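Local structure of hypothetical protein (Bacteroides caccae, 4M8R) at residues 44-49 with 79-84; 329-334 with 342-347; 359-364 with 398-403. The protein is of unknown function but joins an immunoglobulin-like N-terminal domain to a domain related to the WD40 beta-propellers. All coordinates share one frame; numbering follows the deposited sequence.

Contact 1 of 3, residues 44-49 with 79-84; sequences VDFDFR and IRMPYR. With PO4 (phosphate ion), chain C.
Arg-49 holds the phosphate ion with two nearly straight hydrogen bonds, NH1 to its O3 at 2.8 Å and NH2 to its O2 at 3.0 Å. The ion lies at the edge of the guanidinium, is also bonded by Arg-213 of the second subunit, and probably came from the crystallisation liquor. From the same strand Val-44, Phe-46 and Phe-48 point the other way, toward 79-84. Phe-46 carries most of the contact. Its ring meets Ile-79 tip to tip, Phe-46 CE1 lying 3.7 Å from Ile-79 CD1, and the extended second torsion of Ile-79 (chi2 -177°) carries that methyl forward. Pro-82 also comes tip to tip, its CD 3.6 Å from Phe-46 CE2. Met-81, a selenomethionine, crosses the ring obliquely in a Met-aromatic contact, with SE 3.8 Å from Phe-46 CZ, while the carbonyl oxygen of Arg-80 lies at the ring edge, in its plane. An alanine in place of Phe-46 would probably open a gap between strand 43-50 and segment 79-84, leaving the Ile-79 methyl, the Met-81 selenium and the Pro-82 ring without this partner. At one end Val-44 CG1 touches Ile-79 CD1; at the other Phe-48 CZ meets Pro-82 CG at 3.8 Å. No hydrogen bond links the segments, and the apolar side chains of strand 43-50 meeting the end of strand 76-80 and the loop after it are consistent with the core of an immunoglobulin-like beta-sandwich.

Contact 2 of 3, residues 329-334 with 342-347; sequences YMIYYS and SFRLLE
Tyr-329 and Arg-344 form one hydrogen-bonded pair of this antiparallel ladder, and Ile-331 and Ser-342 form the next. The backbone bonds are shorter in the second, where Ile-331 N reaches Ser-342 O and Ser-342 N reaches Ile-331 O, both at 2.7 Å. In the first, Tyr-329 N to Arg-344 O is 3.0 Å. Between them lies the non-hydrogen-bonded pair Met-330 and Phe-343, where the CA of Met-330 makes a CA-H...O contact with Ser-342 O.

The side chains of that middle pair make a CH-pi contact. Met-330, a selenomethionine, has CG anti to the backbone N (chi1 -170°), which sets it over one face of the Phe-343 ring, offset toward the rim and 3.5 Å from CE2. On the opposite face of the sheet the side chain of Ile-331 lies across that of Arg-344, its CD1 4.2 Å from Arg-344 CD.

The polar ends look elsewhere: Tyr-329 OH bonds to Leu-273 O, and Arg-344 NE to Gln-358 O. The two strands form a hairpin at the middle of a four-stranded antiparallel sheet, consistent with a propeller blade, with strand 303-310 beside 325-333 and strand 355-364 beside 340-348.

Contact 3 of 3, residues 359-364 with 398-403; sequences EPFAQL and FDWNSK
The first torsions of Phe-361 and Phe-398 turn their rings toward each other: CG of Phe-361 takes the crowded position between the backbone N and the carbonyl carbon (chi1 62°), and CG of Phe-398 lies anti to its N (chi1 -173°). Trp-400 has the anti arrangement too. The three rings form an aromatic cluster with that of Phe-361 in the middle. Trp-400 makes an edge-to-face contact with it, the planes at 69°, and its CZ3 stands over the centre of the Phe-361 ring, 3.6 Å from CG. Phe-398 approaches the rim of the same ring instead. Its CE2 lies 3.4 Å from Phe-361 CD1, the two side chains meeting at a slant. Ala-362 extends the apolar surface: its CB lies over one face of Phe-398, offset toward the rim and 4.0 Å from CE1.

The turn that carries Trp-400 is fastened from within. Asp-399 OD2 accepts from both Ser-402 OG and Ser-402 N, each at 2.9 Å, in an Asx motif; the hydroxyl uses the anti lone pair, and the N-H comes from above the carboxylate plane. Lys-403 then folds back, setting NZ over a face of the indole, near its rim, and 4.2 Å from Phe-361 CB.

Phe-309 meets Trp-400 edge-to-face, and Trp-405 lies against Phe-398. Strand 355-364 is outermost in one four-stranded sheet, whereas strand 394-399 is an inner strand of the next, so the cluster packs two successive sheets of the propeller-like domain together.

How the contacts relate
From the N terminus, contact 1 comes first, closing a loop of 29 residues inside the immunoglobulin-like domain. The chain then runs through much of the WD40-like domain before contact 2 closes a hairpin, its segments separated by seven residues. Contact 3 follows, bringing together segments with 33 residues between them. All three are in series, and none nests in or crosses another. Contacts 2 and 3 adjoin, their centres about 11 Å apart, since strands 340-348 and 355-364 are neighbours in one sheet: contact 2 builds that sheet and contact 3 joins it to the next. Contact 1 lies on the opposite side of the chain's centre, its centre about 47 Å from either.

Contact 1 of 3, residues 44-49 with 79-84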
loop_
_atom_site.group_PDB
_atom_site.type_symbol
_atom_site.label_atom_id
_atom_site.label_comp_id
_atom_site.label_asym_id
_atom_site.label_seq_id
_atom_site.Cartn_x
_atom_site.Cartn_y
_atom_site.Cartn_z
ATOM N N VAL A 44 28.693 17.753 7.194
ATOM C CA VAL A 44 28.245 17.067 8.390
ATOM C C VAL A 44 26.984 16.279 8.066
ATOM O O VAL A 44 26.057 16.808 7.454
ATOM C CB VAL A 44 27.980 18.069 9.530
ATOM C CG1 VAL A 44 27.425 17.363 10.756
ATOM C CG2 VAL A 44 29.260 18.821 9.886
ATOM N N ASP A 45 26.969 15.013 8.482
ATOM C CA ASP A 45 25.853 14.094 8.235
ATOM C C ASP A 45 25.195 13.669 9.540
ATOM O O ASP A 45 25.862 13.526 10.564
ATOM C CB ASP A 45 26.352 12.823 7.539
ATOM C CG ASP A 45 26.600 13.014 6.064
ATOM O OD1 ASP A 45 25.793 13.702 5.392
ATOM O OD2 ASP A 45 27.600 12.452 5.574
ATOM N N PHE A 46 23.887 13.439 9.470
ATOM C CA PHE A 46 23.116 12.893 10.577
ATOM C C PHE A 46 22.683 11.476 10.249
ATOM O O PHE A 46 22.347 11.186 9.100
ATOM C CB PHE A 46 21.828 13.685 10.770
ATOM C CG PHE A 46 22.018 15.096 11.235
ATOM C CD1 PHE A 46 22.825 15.388 12.325
ATOM C CD2 PHE A 46 21.318 16.130 10.624
ATOM C CE1 PHE A 46 22.960 16.693 12.773
ATOM C CE2 PHE A 46 21.452 17.432 11.064
ATOM C CZ PHE A 46 22.274 17.716 12.139
ATOM N N ASP A 47 22.674 10.609 11.259
ATOM C CA ASP A 47 21.948 9.342 11.200
ATOM C C ASP A 47 20.919 9.343 12.332
ATOM O O ASP A 47 21.255 9.632 13.476
ATOM C CB ASP A 47 22.897 8.142 11.344
ATOM C CG ASP A 47 23.621 7.781 10.030
ATOM O OD1 ASP A 47 23.466 8.487 9.004
ATOM O OD2 ASP A 47 24.356 6.768 10.023
ATOM N N PHE A 48 19.671 9.019 12.006
ATOM C CA PHE A 48 18.569 9.039 12.969
ATOM C C PHE A 48 18.110 7.625 13.312
ATOM O O PHE A 48 18.030 6.764 12.435
ATOM C CB PHE A 48 17.373 9.805 12.389
ATOM C CG PHE A 48 17.656 11.253 12.090
ATOM C CD1 PHE A 48 18.328 11.620 10.934
ATOM C CD2 PHE A 48 17.213 12.247 12.940
ATOM C CE1 PHE A 48 18.574 12.950 10.649
ATOM C CE2 PHE A 48 17.458 13.576 12.665
ATOM C CZ PHE A 48 18.145 13.929 11.520
ATOM N N ARG A 49 17.794 7.404 14.583
ATOM C CA ARG A 49 17.177 6.159 15.042
ATOM C C ARG A 49 16.019 6.497 15.970
ATOM O O ARG A 49 16.202 7.241 16.925
ATOM C CB ARG A 49 18.193 5.313 15.794
ATOM C CG ARG A 49 17.676 3.935 16.193
ATOM C CD ARG A 49 18.413 3.401 17.413
ATOM N NE ARG A 49 18.097 4.174 18.615
ATOM C CZ ARG A 49 18.684 4.010 19.797
ATOM N NH1 ARG A 49 19.629 3.089 19.966
ATOM N NH2 ARG A 49 18.325 4.779 20.818
ATOM N N ILE A 79 25.931 23.810 13.483
ATOM C CA ILE A 79 24.939 23.179 12.610
ATOM C C ILE A 79 23.544 23.359 13.179
ATOM O O ILE A 79 23.387 23.562 14.379
ATOM C CB ILE A 79 25.226 21.680 12.401
ATOM C CG1 ILE A 79 25.049 20.894 13.703
ATOM C CG2 ILE A 79 26.632 21.498 11.857
ATOM C CD1 ILE A 79 25.389 19.423 13.582
ATOM N N ARG A 80 22.538 23.318 12.309
ATOM C CA ARG A 80 21.150 23.464 12.736
ATOM C C ARG A 80 20.484 22.096 12.795
ATOM O O ARG A 80 20.658 21.292 11.893
ATOM C CB ARG A 80 20.383 24.390 11.782
ATOM C CG ARG A 80 19.092 24.923 12.381
ATOM C CD ARG A 80 18.464 26.015 11.533
ATOM N NE ARG A 80 19.240 27.258 11.545
ATOM C CZ ARG A 80 19.254 28.151 12.541
ATOM N NH1 ARG A 80 18.539 27.961 13.650
ATOM N NH2 ARG A 80 20.002 29.250 12.431
HETATM N N MSE A 81 19.737 21.834 13.862
HETATM C CA MSE A 81 19.015 20.570 14.006
HETATM C C MSE A 81 17.725 20.676 13.228
HETATM O O MSE A 81 17.022 21.684 13.312
HETATM C CB MSE A 81 18.729 20.261 15.477
HETATM C CG MSE A 81 19.988 20.186 16.348
HETATM SE SE MSE A 81 21.295 18.886 15.649
HETATM C CE MSE A 81 20.217 17.253 15.790
ATOM N N PRO A 82 17.397 19.638 12.442
ATOM C CA PRO A 82 16.236 19.696 11.558
ATOM C C PRO A 82 14.882 19.397 12.204
ATOM O O PRO A 82 14.802 18.713 13.230
ATOM C CB PRO A 82 16.544 18.611 10.530
ATOM C CG PRO A 82 17.340 17.607 11.283
ATOM C CD PRO A 82 18.176 18.401 12.241
ATOM N N TYR A 83 13.836 19.917 11.568
ATOM C CA TYR A 83 12.453 19.564 11.872
ATOM C C TYR A 83 12.049 18.328 11.076
ATOM O O TYR A 83 12.835 17.812 10.287
ATOM C CB TYR A 83 11.520 20.729 11.511
ATOM C CG TYR A 83 11.655 21.935 12.412
ATOM C CD1 TYR A 83 12.614 22.910 12.165
ATOM C CD2 TYR A 83 10.814 22.100 13.509
ATOM C CE1 TYR A 83 12.741 24.014 12.995
ATOM C CE2 TYR A 83 10.928 23.198 14.336
ATOM C CZ TYR A 83 11.892 24.155 14.075
ATOM O OH TYR A 83 12.000 25.247 14.913
ATOM N N ARG A 84 10.827 17.858 11.315
ATOM C CA ARG A 84 10.156 16.821 10.512
ATOM C C ARG A 84 10.613 15.383 10.763
ATOM O O ARG A 84 10.208 14.478 10.038
ATOM C CB ARG A 84 10.197 17.143 9.008
ATOM C CG ARG A 84 9.612 18.503 8.666
ATOM C CD ARG A 84 9.505 18.739 7.171
ATOM N NE ARG A 84 8.689 19.921 6.896
ATOM C CZ ARG A 84 9.109 21.182 6.976
ATOM N NH1 ARG A 84 10.361 21.473 7.314
ATOM N NH2 ARG A 84 8.258 22.172 6.720
HETATM P P PO4 C . 20.870 3.988 23.485
HETATM O O1 PO4 C . 21.802 5.110 23.067
HETATM O O2 PO4 C . 19.462 4.507 23.623
HETATM O O3 PO4 C . 20.889 2.903 22.448
HETATM O O4 PO4 C . 21.355 3.390 24.778
#

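Contact 2 of 3, residues 329-334 with 342-347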
loop_
_atom_site.group_PDB
_atom_site.type_symbol
_atom_site.label_atom_id
_atom_site.label_comp_id
_atom_site.label_asym_id
_atom_site.label_seq_id
_atom_site.Cartn_x
_atom_site.Cartn_y
_atom_site.Cartn_z
ATOM N N TYR A 329 -13.705 25.932 -14.639
ATOM C CA TYR A 329 -13.402 27.346 -14.518
ATOM C C TYR A 329 -14.515 28.054 -13.748
ATOM O O TYR A 329 -15.699 27.839 -14.021
ATOM C CB TYR A 329 -13.316 27.968 -15.907
ATOM C CG TYR A 329 -12.032 27.705 -16.669
ATOM C CD1 TYR A 329 -10.833 28.287 -16.275
ATOM C CD2 TYR A 329 -12.031 26.925 -17.825
ATOM C CE1 TYR A 329 -9.663 28.077 -16.985
ATOM C CE2 TYR A 329 -10.865 26.710 -18.544
ATOM C CZ TYR A 329 -9.685 27.290 -18.120
ATOM O OH TYR A 329 -8.522 27.087 -18.832
HETATM N N MSE A 330 -14.128 28.885 -12.781
HETATM C CA MSE A 330 -15.045 29.844 -12.173
HETATM C C MSE A 330 -15.024 31.038 -13.084
HETATM O O MSE A 330 -13.964 31.613 -13.317
HETATM C CB MSE A 330 -14.597 30.250 -10.770
HETATM C CG MSE A 330 -15.658 31.051 -10.007
HETATM SE SE MSE A 330 -15.850 32.918 -10.645
HETATM C CE MSE A 330 -13.991 33.570 -10.498
ATOM N N ILE A 331 -16.187 31.424 -13.611
ATOM C CA ILE A 331 -16.282 32.549 -14.537
ATOM C C ILE A 331 -17.148 33.653 -13.935
ATOM O O ILE A 331 -18.299 33.409 -13.576
ATOM C CB ILE A 331 -16.860 32.093 -15.894
ATOM C CG1 ILE A 331 -15.858 31.162 -16.581
ATOM C CG2 ILE A 331 -17.160 33.290 -16.790
ATOM C CD1 ILE A 331 -16.451 30.345 -17.705
ATOM N N TYR A 332 -16.589 34.862 -13.841
ATOM C CA TYR A 332 -17.266 35.993 -13.203
ATOM C C TYR A 332 -17.502 37.150 -14.167
ATOM O O TYR A 332 -16.589 37.567 -14.875
ATOM C CB TYR A 332 -16.451 36.491 -12.003
ATOM C CG TYR A 332 -16.926 37.819 -11.444
ATOM C CD1 TYR A 332 -18.008 37.882 -10.574
ATOM C CD2 TYR A 332 -16.293 39.009 -11.791
ATOM C CE1 TYR A 332 -18.448 39.090 -10.063
ATOM C CE2 TYR A 332 -16.725 40.224 -11.287
ATOM C CZ TYR A 332 -17.804 40.262 -10.424
ATOM O OH TYR A 332 -18.235 41.474 -9.927
ATOM N N TYR A 333 -18.731 37.663 -14.177
ATOM C CA TYR A 333 -19.081 38.873 -14.917
ATOM C C TYR A 333 -19.620 39.905 -13.929
ATOM O O TYR A 333 -20.430 39.567 -13.062
ATOM C CB TYR A 333 -20.149 38.578 -15.975
ATOM C CG TYR A 333 -19.690 37.672 -17.104
ATOM C CD1 TYR A 333 -18.982 38.183 -18.189
ATOM C CD2 TYR A 333 -19.978 36.306 -17.093
ATOM C CE1 TYR A 333 -18.566 37.361 -19.227
ATOM C CE2 TYR A 333 -19.569 35.476 -18.127
ATOM C CZ TYR A 333 -18.863 36.005 -19.192
ATOM O OH TYR A 333 -18.453 35.183 -20.224
ATOM N N SER A 334 -19.185 41.157 -14.065
ATOM C CA SER A 334 -19.610 42.220 -13.149
ATOM C C SER A 334 -21.043 42.706 -13.404
ATOM O O SER A 334 -21.664 43.277 -12.512
ATOM C CB SER A 334 -18.647 43.413 -13.203
ATOM O OG SER A 334 -17.301 42.986 -13.273
ATOM N N SER A 342 -19.982 32.150 -11.815
ATOM C CA SER A 342 -20.476 30.849 -12.282
ATOM C C SER A 342 -19.380 29.789 -12.233
ATOM O O SER A 342 -18.248 30.039 -12.645
ATOM C CB SER A 342 -20.995 30.957 -13.715
ATOM O OG SER A 342 -22.192 31.708 -13.753
ATOM N N PHE A 343 -19.727 28.602 -11.745
ATOM C CA PHE A 343 -18.798 27.477 -11.703
ATOM C C PHE A 343 -19.215 26.445 -12.744
ATOM O O PHE A 343 -20.297 25.863 -12.652
ATOM C CB PHE A 343 -18.784 26.848 -10.315
ATOM C CG PHE A 343 -18.321 27.781 -9.232
ATOM C CD1 PHE A 343 -19.185 28.720 -8.693
ATOM C CD2 PHE A 343 -17.019 27.720 -8.751
ATOM C CE1 PHE A 343 -18.762 29.585 -7.697
ATOM C CE2 PHE A 343 -16.589 28.580 -7.755
ATOM C CZ PHE A 343 -17.463 29.513 -7.226
ATOM N N ARG A 344 -18.348 26.232 -13.732
ATOM C CA ARG A 344 -18.657 25.394 -14.884
ATOM C C ARG A 344 -17.534 24.390 -15.136
ATOM O O ARG A 344 -16.363 24.772 -15.255
ATOM C CB ARG A 344 -18.859 26.282 -16.110
ATOM C CG ARG A 344 -20.021 27.260 -15.953
ATOM C CD ARG A 344 -20.060 28.317 -17.040
ATOM N NE ARG A 344 -20.518 27.707 -18.304
ATOM C CZ ARG A 344 -20.640 28.343 -19.464
ATOM N NH1 ARG A 344 -20.304 29.624 -19.575
ATOM N NH2 ARG A 344 -21.081 27.677 -20.529
ATOM N N LEU A 345 -17.886 23.108 -15.205
ATOM C CA LEU A 345 -16.900 22.064 -15.466
ATOM C C LEU A 345 -16.451 22.099 -16.914
ATOM O O LEU A 345 -17.215 22.476 -17.798
ATOM C CB LEU A 345 -17.466 20.676 -15.153
ATOM C CG LEU A 345 -17.846 20.368 -13.704
ATOM C CD1 LEU A 345 -18.237 18.904 -13.583
ATOM C CD2 LEU A 345 -16.710 20.685 -12.741
ATOM N N LEU A 346 -15.193 21.730 -17.140
ATOM C CA LEU A 346 -14.678 21.509 -18.480
ATOM C C LEU A 346 -14.652 20.005 -18.710
ATOM O O LEU A 346 -13.907 19.285 -18.042
ATOM C CB LEU A 346 -13.277 22.108 -18.629
ATOM C CG LEU A 346 -12.690 22.092 -20.041
ATOM C CD1 LEU A 346 -13.544 22.917 -20.991
ATOM C CD2 LEU A 346 -11.261 22.608 -20.022
ATOM N N GLU A 347 -15.492 19.542 -19.635
ATOM C CA GLU A 347 -15.630 18.122 -19.937
ATOM C C GLU A 347 -15.722 17.920 -21.450
ATOM O O GLU A 347 -16.056 18.852 -22.183
ATOM C CB GLU A 347 -16.882 17.553 -19.260
ATOM C CG GLU A 347 -16.786 17.470 -17.739
ATOM C CD GLU A 347 -18.050 16.936 -17.078
ATOM O OE1 GLU A 347 -19.110 16.874 -17.738
ATOM O OE2 GLU A 347 -17.985 16.584 -15.879
#

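Contact 3 of 3, residues 359-364 with 398-403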
loop_
_atom_site.group_PDB
_atom_site.type_symbol
_atom_site.label_atom_id
_atom_site.label_comp_id
_atom_site.label_asym_id
_atom_site.label_seq_id
_atom_site.Cartn_x
_atom_site.Cartn_y
_atom_site.Cartn_z
ATOM N N GLU A 359 -22.755 23.756 -18.644
ATOM C CA GLU A 359 -23.608 24.728 -17.967
ATOM C C GLU A 359 -23.244 24.732 -16.486
ATOM O O GLU A 359 -22.727 23.734 -15.979
ATOM C CB GLU A 359 -25.086 24.395 -18.162
ATOM C CG GLU A 359 -25.603 24.661 -19.574
ATOM C CD GLU A 359 -25.935 26.123 -19.844
ATOM O OE1 GLU A 359 -25.711 26.980 -18.962
ATOM O OE2 GLU A 359 -26.432 26.419 -20.951
ATOM N N PRO A 360 -23.485 25.855 -15.784
ATOM C CA PRO A 360 -23.005 25.934 -14.404
ATOM C C PRO A 360 -23.664 24.906 -13.491
ATOM O O PRO A 360 -24.828 24.577 -13.681
ATOM C CB PRO A 360 -23.389 27.357 -13.960
ATOM C CG PRO A 360 -23.849 28.076 -15.180
ATOM C CD PRO A 360 -24.265 27.040 -16.173
ATOM N N PHE A 361 -22.906 24.388 -12.530
ATOM C CA PHE A 361 -23.475 23.569 -11.457
ATOM C C PHE A 361 -23.723 24.427 -10.214
ATOM O O PHE A 361 -24.385 23.990 -9.275
ATOM C CB PHE A 361 -22.571 22.368 -11.130
ATOM C CG PHE A 361 -21.202 22.746 -10.632
ATOM C CD1 PHE A 361 -20.992 23.035 -9.292
ATOM C CD2 PHE A 361 -20.121 22.794 -11.500
ATOM C CE1 PHE A 361 -19.732 23.377 -8.830
ATOM C CE2 PHE A 361 -18.863 23.135 -11.045
ATOM C CZ PHE A 361 -18.668 23.426 -9.708
ATOM N N ALA A 362 -23.164 25.637 -10.209
ATOM C CA ALA A 362 -23.384 26.606 -9.142
ATOM C C ALA A 362 -23.193 28.014 -9.690
ATOM O O ALA A 362 -22.294 28.259 -10.495
ATOM C CB ALA A 362 -22.430 26.354 -7.987
ATOM N N GLN A 363 -24.046 28.930 -9.244
ATOM C CA GLN A 363 -24.072 30.306 -9.733
ATOM C C GLN A 363 -24.384 31.205 -8.544
ATOM O O GLN A 363 -25.321 30.936 -7.795
ATOM C CB GLN A 363 -25.142 30.450 -10.830
ATOM C CG GLN A 363 -25.638 31.872 -11.122
ATOM C CD GLN A 363 -25.022 32.503 -12.363
ATOM O OE1 GLN A 363 -25.083 31.933 -13.456
ATOM N NE2 GLN A 363 -24.447 33.696 -12.206
ATOM N N LEU A 364 -23.596 32.260 -8.366
ATOM C CA LEU A 364 -23.823 33.209 -7.277
ATOM C C LEU A 364 -23.885 34.635 -7.801
ATOM O O LEU A 364 -22.851 35.253 -8.054
ATOM C CB LEU A 364 -22.719 33.076 -6.233
ATOM C CG LEU A 364 -22.700 31.717 -5.535
ATOM C CD1 LEU A 364 -21.405 31.550 -4.770
ATOM C CD2 LEU A 364 -23.897 31.556 -4.610
ATOM N N PHE A 398 -18.412 24.419 -1.091
ATOM C CA PHE A 398 -19.413 23.775 -1.936
ATOM C C PHE A 398 -19.149 22.275 -1.972
ATOM O O PHE A 398 -18.037 21.850 -2.285
ATOM C CB PHE A 398 -19.368 24.327 -3.355
ATOM C CG PHE A 398 -20.481 23.821 -4.226
ATOM C CD1 PHE A 398 -21.766 24.330 -4.092
ATOM C CD2 PHE A 398 -20.250 22.832 -5.171
ATOM C CE1 PHE A 398 -22.798 23.868 -4.891
ATOM C CE2 PHE A 398 -21.276 22.364 -5.973
ATOM C CZ PHE A 398 -22.552 22.885 -5.836
ATOM N N ASP A 399 -20.170 21.483 -1.654
ATOM C CA ASP A 399 -20.057 20.028 -1.652
ATOM C C ASP A 399 -20.689 19.479 -2.928
ATOM O O ASP A 399 -21.897 19.614 -3.139
ATOM C CB ASP A 399 -20.735 19.439 -0.409
ATOM C CG ASP A 399 -20.696 17.923 -0.384
ATOM O OD1 ASP A 399 -19.594 17.354 -0.264
ATOM O OD2 ASP A 399 -21.766 17.292 -0.485
ATOM N N TRP A 400 -19.869 18.865 -3.774
ATOM C CA TRP A 400 -20.329 18.347 -5.058
ATOM C C TRP A 400 -21.523 17.395 -4.938
ATOM O O TRP A 400 -22.439 17.438 -5.760
ATOM C CB TRP A 400 -19.192 17.628 -5.790
ATOM C CG TRP A 400 -19.660 17.052 -7.071
ATOM C CD1 TRP A 400 -20.067 15.771 -7.297
ATOM C CD2 TRP A 400 -19.833 17.753 -8.303
ATOM N NE1 TRP A 400 -20.464 15.623 -8.603
ATOM C CE2 TRP A 400 -20.330 16.827 -9.243
ATOM C CE3 TRP A 400 -19.604 19.073 -8.706
ATOM C CZ2 TRP A 400 -20.603 17.177 -10.562
ATOM C CZ3 TRP A 400 -19.875 19.421 -10.019
ATOM C CH2 TRP A 400 -20.372 18.476 -10.931
ATOM N N ASN A 401 -21.507 16.538 -3.920
ATOM C CA ASN A 401 -22.503 15.471 -3.804
ATOM C C ASN A 401 -23.872 15.964 -3.336
ATOM O O ASN A 401 -24.894 15.415 -3.740
ATOM C CB ASN A 401 -21.992 14.346 -2.896
ATOM C CG ASN A 401 -20.760 13.651 -3.466
ATOM O OD1 ASN A 401 -20.861 12.575 -4.055
ATOM N ND2 ASN A 401 -19.591 14.269 -3.302
ATOM N N SER A 402 -23.889 17.002 -2.501
ATOM C CA SER A 402 -25.141 17.612 -2.038
ATOM C C SER A 402 -25.507 18.888 -2.810
ATOM O O SER A 402 -26.609 19.411 -2.649
ATOM C CB SER A 402 -25.051 17.932 -0.546
ATOM O OG SER A 402 -24.089 18.941 -0.302
ATOM N N LYS A 403 -24.583 19.387 -3.629
ATOM C CA LYS A 403 -24.785 20.619 -4.408
ATOM C C LYS A 403 -25.164 21.824 -3.543
ATOM O O LYS A 403 -25.862 22.724 -4.008
ATOM C CB LYS A 403 -25.854 20.419 -5.489
ATOM C CG LYS A 403 -25.621 19.237 -6.412
ATOM C CD LYS A 403 -24.476 19.492 -7.375
ATOM C CE LYS A 403 -24.327 18.319 -8.325
ATOM N NZ LYS A 403 -23.282 18.582 -9.343
#